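Local atomic coordinates of putative type VI secretion protein (Escherichia coli, PDB entry 6SKI), a protein that probably hydrolyses phospholipids as a toxic effector of the type VI secretion system, loaded onto the VgrG spike for delivery. Residues D80-I85 and T379-S383; E336-D342 and I397-A403. The contacts are given in a common frame with arbitrary orientation. Numbering follows the deposited sequence.

Contact 1 of 2, residues D80-I85 and T379-S383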
# COMPACT_ATOMS: atom_id res chain seq x y z
N ASP A 80 12.17 30.08 -0.23
CA ASP A 80 12.89 30.90 -1.20
C ASP A 80 14.27 30.33 -1.49
O ASP A 80 14.72 30.32 -2.64
CB ASP A 80 13.00 32.33 -0.68
CG ASP A 80 11.76 33.15 -0.97
OD1 ASP A 80 10.77 32.58 -1.48
OD2 ASP A 80 11.77 34.36 -0.68
N PHE A 81 14.96 29.86 -0.45
CA PHE A 81 16.27 29.23 -0.61
C PHE A 81 16.17 28.04 -1.55
O PHE A 81 16.94 27.93 -2.51
CB PHE A 81 16.77 28.80 0.77
CG PHE A 81 18.25 28.53 0.84
CD1 PHE A 81 19.05 28.64 -0.27
CD2 PHE A 81 18.82 28.16 2.04
CE1 PHE A 81 20.40 28.39 -0.19
CE2 PHE A 81 20.17 27.91 2.13
CZ PHE A 81 20.96 28.02 1.01
N LEU A 82 15.22 27.15 -1.29
CA LEU A 82 15.08 25.96 -2.13
C LEU A 82 14.72 26.35 -3.56
O LEU A 82 15.25 25.76 -4.51
CB LEU A 82 14.03 25.02 -1.55
CG LEU A 82 13.91 23.67 -2.27
CD1 LEU A 82 15.13 22.81 -2.01
CD2 LEU A 82 12.64 22.97 -1.83
N LYS A 83 13.83 27.32 -3.73
CA LYS A 83 13.47 27.76 -5.08
C LYS A 83 14.67 28.32 -5.82
O LYS A 83 14.81 28.13 -7.03
CB LYS A 83 12.35 28.79 -5.02
CG LYS A 83 11.00 28.26 -5.45
CD LYS A 83 9.87 29.18 -4.98
CE LYS A 83 8.51 28.53 -5.17
NZ LYS A 83 8.18 27.60 -4.05
N GLU A 84 15.56 29.01 -5.11
CA GLU A 84 16.70 29.63 -5.78
C GLU A 84 17.79 28.61 -6.10
O GLU A 84 18.49 28.77 -7.11
CB GLU A 84 17.24 30.79 -4.94
CG GLU A 84 18.39 30.46 -4.02
CD GLU A 84 18.93 31.70 -3.35
OE1 GLU A 84 18.11 32.54 -2.92
OE2 GLU A 84 20.17 31.84 -3.25
N ILE A 85 17.97 27.58 -5.28
CA ILE A 85 18.94 26.55 -5.65
C ILE A 85 18.44 25.74 -6.85
O ILE A 85 19.21 25.47 -7.78
CB ILE A 85 19.28 25.62 -4.47
CG1 ILE A 85 19.46 26.40 -3.18
CG2 ILE A 85 20.54 24.84 -4.78
CD1 ILE A 85 19.94 25.54 -2.05
N THR A 379 27.52 22.57 1.28
CA THR A 379 26.79 23.53 2.10
C THR A 379 26.47 24.73 1.23
O THR A 379 27.37 25.36 0.68
CB THR A 379 27.59 23.97 3.33
OG1 THR A 379 28.44 25.06 2.98
CG2 THR A 379 28.41 22.83 3.88
N LYS A 380 25.18 25.03 1.10
CA LYS A 380 24.70 26.11 0.26
C LYS A 380 24.38 27.32 1.13
O LYS A 380 23.74 27.18 2.18
CB LYS A 380 23.48 25.68 -0.55
CG LYS A 380 23.81 24.66 -1.61
CD LYS A 380 23.84 25.28 -2.99
CE LYS A 380 24.26 24.27 -4.03
NZ LYS A 380 25.25 24.83 -4.98
N ILE A 381 24.83 28.48 0.68
CA ILE A 381 24.68 29.74 1.40
C ILE A 381 23.76 30.65 0.59
O ILE A 381 23.92 30.79 -0.62
CB ILE A 381 26.04 30.42 1.64
CG1 ILE A 381 27.03 29.43 2.24
CG2 ILE A 381 25.88 31.62 2.55
CD1 ILE A 381 28.41 30.01 2.39
N ARG A 382 22.81 31.27 1.28
CA ARG A 382 21.96 32.32 0.74
C ARG A 382 22.27 33.61 1.48
O ARG A 382 22.37 33.60 2.71
CB ARG A 382 20.49 31.95 0.89
CG ARG A 382 19.52 32.87 0.19
CD ARG A 382 18.15 32.24 0.14
NE ARG A 382 17.10 33.21 -0.13
CZ ARG A 382 16.38 33.79 0.81
NH1 ARG A 382 16.59 33.51 2.09
NH2 ARG A 382 15.43 34.66 0.48
N SER A 383 22.44 34.70 0.76
CA SER A 383 22.62 36.01 1.37
C SER A 383 21.69 37.00 0.69
O SER A 383 21.79 37.22 -0.52
CB SER A 383 24.07 36.47 1.26
OG SER A 383 24.58 36.24 -0.04
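Arg382 reaches from strand 379-383 across the C-terminal turns of the helix ending in 80-85. Its first three chi angles are all t, so the side chain is extended and its guanidinium lies beside the helix backbone. Asp80 CB and Phe81 N sit over one face of that group. Glu84 OE1 lies near its plane, 3.0 Å from Arg382 NE, in a salt bridge with a weak hydrogen bond. Asp80 OD2 is 3.9 Å from Arg382 NH2, a long ion pair without a directed N-H. The CA-to-CB bond of Phe81 points sideways, but with chi1 t the ring comes close to the strand. Arg382 CB stands over the Phe81 ring, 3.8 Å from the ring centroid, in a CH-pi contact. The ring edge meets Lys380 O, 3.1 Å from Phe81 CZ. Further along, Ile85 CG2 packs on Lys380 CD at 3.8 Å. The axes of segments 80-85 and 379-383 cross at 111°. This is helix-on-sheet packing, tied by buried Arg382 in a salt-bridge network with the more exposed Asp80 and Glu84.

Contact 2 of 2, residues E336-D342 and I397-A403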
# COMPACT_ATOMS: atom_id res chain seq x y z
N GLU A 336 19.08 27.27 8.06
CA GLU A 336 19.09 28.17 9.21
C GLU A 336 19.52 29.55 8.76
O GLU A 336 20.52 29.69 8.05
CB GLU A 336 20.02 27.65 10.30
CG GLU A 336 19.30 26.87 11.39
CD GLU A 336 20.23 26.43 12.50
OE1 GLU A 336 21.45 26.37 12.26
OE2 GLU A 336 19.73 26.14 13.61
N PHE A 337 18.77 30.57 9.18
CA PHE A 337 18.99 31.94 8.76
C PHE A 337 19.29 32.82 9.97
O PHE A 337 18.74 32.60 11.05
CB PHE A 337 17.77 32.50 8.02
CG PHE A 337 17.36 31.68 6.83
CD1 PHE A 337 17.79 32.02 5.56
CD2 PHE A 337 16.54 30.58 6.98
CE1 PHE A 337 17.42 31.27 4.47
CE2 PHE A 337 16.17 29.83 5.89
CZ PHE A 337 16.61 30.18 4.63
N GLU A 338 20.16 33.80 9.77
CA GLU A 338 20.41 34.80 10.80
C GLU A 338 20.84 36.10 10.14
O GLU A 338 21.43 36.10 9.06
CB GLU A 338 21.47 34.32 11.81
CG GLU A 338 22.90 34.67 11.47
CD GLU A 338 23.87 33.95 12.37
OE1 GLU A 338 23.48 32.92 12.96
OE2 GLU A 338 25.01 34.42 12.53
N ILE A 339 20.54 37.21 10.80
CA ILE A 339 20.86 38.54 10.30
C ILE A 339 22.19 38.97 10.90
O ILE A 339 22.39 38.88 12.12
CB ILE A 339 19.74 39.54 10.62
CG1 ILE A 339 18.40 39.00 10.13
CG2 ILE A 339 20.04 40.88 9.98
CD1 ILE A 339 17.29 40.03 10.11
N VAL A 340 23.09 39.45 10.05
CA VAL A 340 24.42 39.88 10.44
C VAL A 340 24.76 41.15 9.68
O VAL A 340 23.98 41.65 8.87
CB VAL A 340 25.49 38.79 10.18
CG1 VAL A 340 25.42 37.71 11.25
CG2 VAL A 340 25.31 38.20 8.80
N SER A 341 25.95 41.68 9.95
CA SER A 341 26.43 42.87 9.25
C SER A 341 26.88 42.50 7.84
O SER A 341 27.42 41.41 7.61
CB SER A 341 27.59 43.51 10.02
OG SER A 341 28.38 42.52 10.65
N ASP A 342 26.65 43.41 6.90
CA ASP A 342 26.99 43.14 5.51
C ASP A 342 28.49 42.93 5.31
O ASP A 342 28.89 42.31 4.32
CB ASP A 342 26.51 44.28 4.62
CG ASP A 342 26.08 43.80 3.25
OD1 ASP A 342 24.92 44.06 2.86
OD2 ASP A 342 26.90 43.17 2.55
N ILE A 397 24.70 48.45 7.50
CA ILE A 397 23.97 47.68 6.50
C ILE A 397 23.93 46.24 6.97
O ILE A 397 24.88 45.74 7.59
CB ILE A 397 24.63 47.81 5.11
CG1 ILE A 397 24.85 49.29 4.76
CG2 ILE A 397 23.76 47.14 4.04
CD1 ILE A 397 23.65 49.97 4.15
N GLN A 398 22.83 45.55 6.69
CA GLN A 398 22.60 44.23 7.25
C GLN A 398 22.18 43.24 6.17
O GLN A 398 21.50 43.60 5.20
CB GLN A 398 21.55 44.27 8.36
CG GLN A 398 22.05 44.89 9.65
CD GLN A 398 21.43 44.27 10.88
OE1 GLN A 398 20.21 44.14 10.97
NE2 GLN A 398 22.27 43.88 11.83
N LYS A 399 22.55 41.99 6.37
CA LYS A 399 22.23 40.91 5.45
C LYS A 399 21.66 39.75 6.23
O LYS A 399 22.07 39.49 7.37
CB LYS A 399 23.47 40.45 4.66
CG LYS A 399 24.42 39.60 5.48
CD LYS A 399 25.87 39.74 5.06
CE LYS A 399 26.05 39.50 3.58
NZ LYS A 399 27.49 39.40 3.23
N GLN A 400 20.72 39.04 5.63
CA GLN A 400 20.28 37.75 6.15
C GLN A 400 21.08 36.67 5.45
O GLN A 400 21.02 36.56 4.22
CB GLN A 400 18.78 37.54 5.95
CG GLN A 400 18.22 36.41 6.81
CD GLN A 400 16.88 35.92 6.34
OE1 GLN A 400 16.59 35.92 5.15
NE2 GLN A 400 16.04 35.50 7.28
N VAL A 401 21.83 35.90 6.22
CA VAL A 401 22.63 34.79 5.72
C VAL A 401 21.99 33.51 6.22
O VAL A 401 21.82 33.31 7.43
CB VAL A 401 24.09 34.90 6.18
CG1 VAL A 401 24.79 33.56 6.03
CG2 VAL A 401 24.82 35.96 5.40
N GLY A 402 21.63 32.64 5.29
CA GLY A 402 21.13 31.32 5.61
C GLY A 402 22.06 30.27 5.05
O GLY A 402 22.67 30.47 4.00
N ALA A 403 22.18 29.16 5.76
CA ALA A 403 23.01 28.05 5.33
C ALA A 403 22.24 26.76 5.48
O ALA A 403 21.44 26.60 6.41
CB ALA A 403 24.32 27.99 6.12
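Strands 336-341 and 398-403 form an antiparallel pair in a three-stranded sheet. Ile397 comes just before the second strand. Its O accepts a hydrogen bond from Asp342 N at 3.0 Å, which extends the pairing past the strand end. Gln398 is a non-hydrogen-bonded partner of Ser341, and their side chains diverge. Gln398 OE1 still comes within 3.4 Å of Ile339 CG2. Lys399 pairs with Val340 through both backbone hydrogen bonds. Its side chain packs on Val340, with Lys399 CG 3.7 Å from Val340 CG2. Its NZ makes a weak hydrogen bond to Asp342 O and a long salt bridge to Asp342 OD2. Gln400 faces Ile339 in a non-hydrogen-bonded pair, on the same side of the sheet as Phe337. Gln400 NE2 lies 3.5 Å from Phe337 CB, and helix 72-85 packs against this side. Val401 forms a hydrogen-bonded pair with Glu338 and points to the other side, where helix 350-362 lies. There Glu338 OE1 is held by Arg350. Gly402 lies opposite Phe337, with CA atoms only 3.9 Å apart. A CB on Gly402 would clash with the Phe337 ring. Ala403, the last residue of this segment, makes a hydrogen-bonded pair with Glu336: Glu336 N bonds to Ala403 O at 3.0 Å, and Ala403 N to Glu336 O at 2.9 Å.

How the contacts relate
The two contacts meet in one antiparallel sheet, with centres about 13 Å apart. Strand 398-409 is its middle strand, between 328-341 and 376-386. Contact 2 joins the middle strand to one edge strand. Contact 1 places helix 72-85 against the other. Arg382 N and Gly402 O, 2.8 Å apart, probably form a hydrogen bond between them. Arg382 NH1 also packs on Phe337 CE1 at 3.4 Å. Along the chain the order is 80-85, 336-342, 379-383, 397-403, so the contacts cross. An early helix thus covers a sheet built much later in sequence. Helix 350-362 packs on its other face. This sheet is separate from the mixed sheet of the chain.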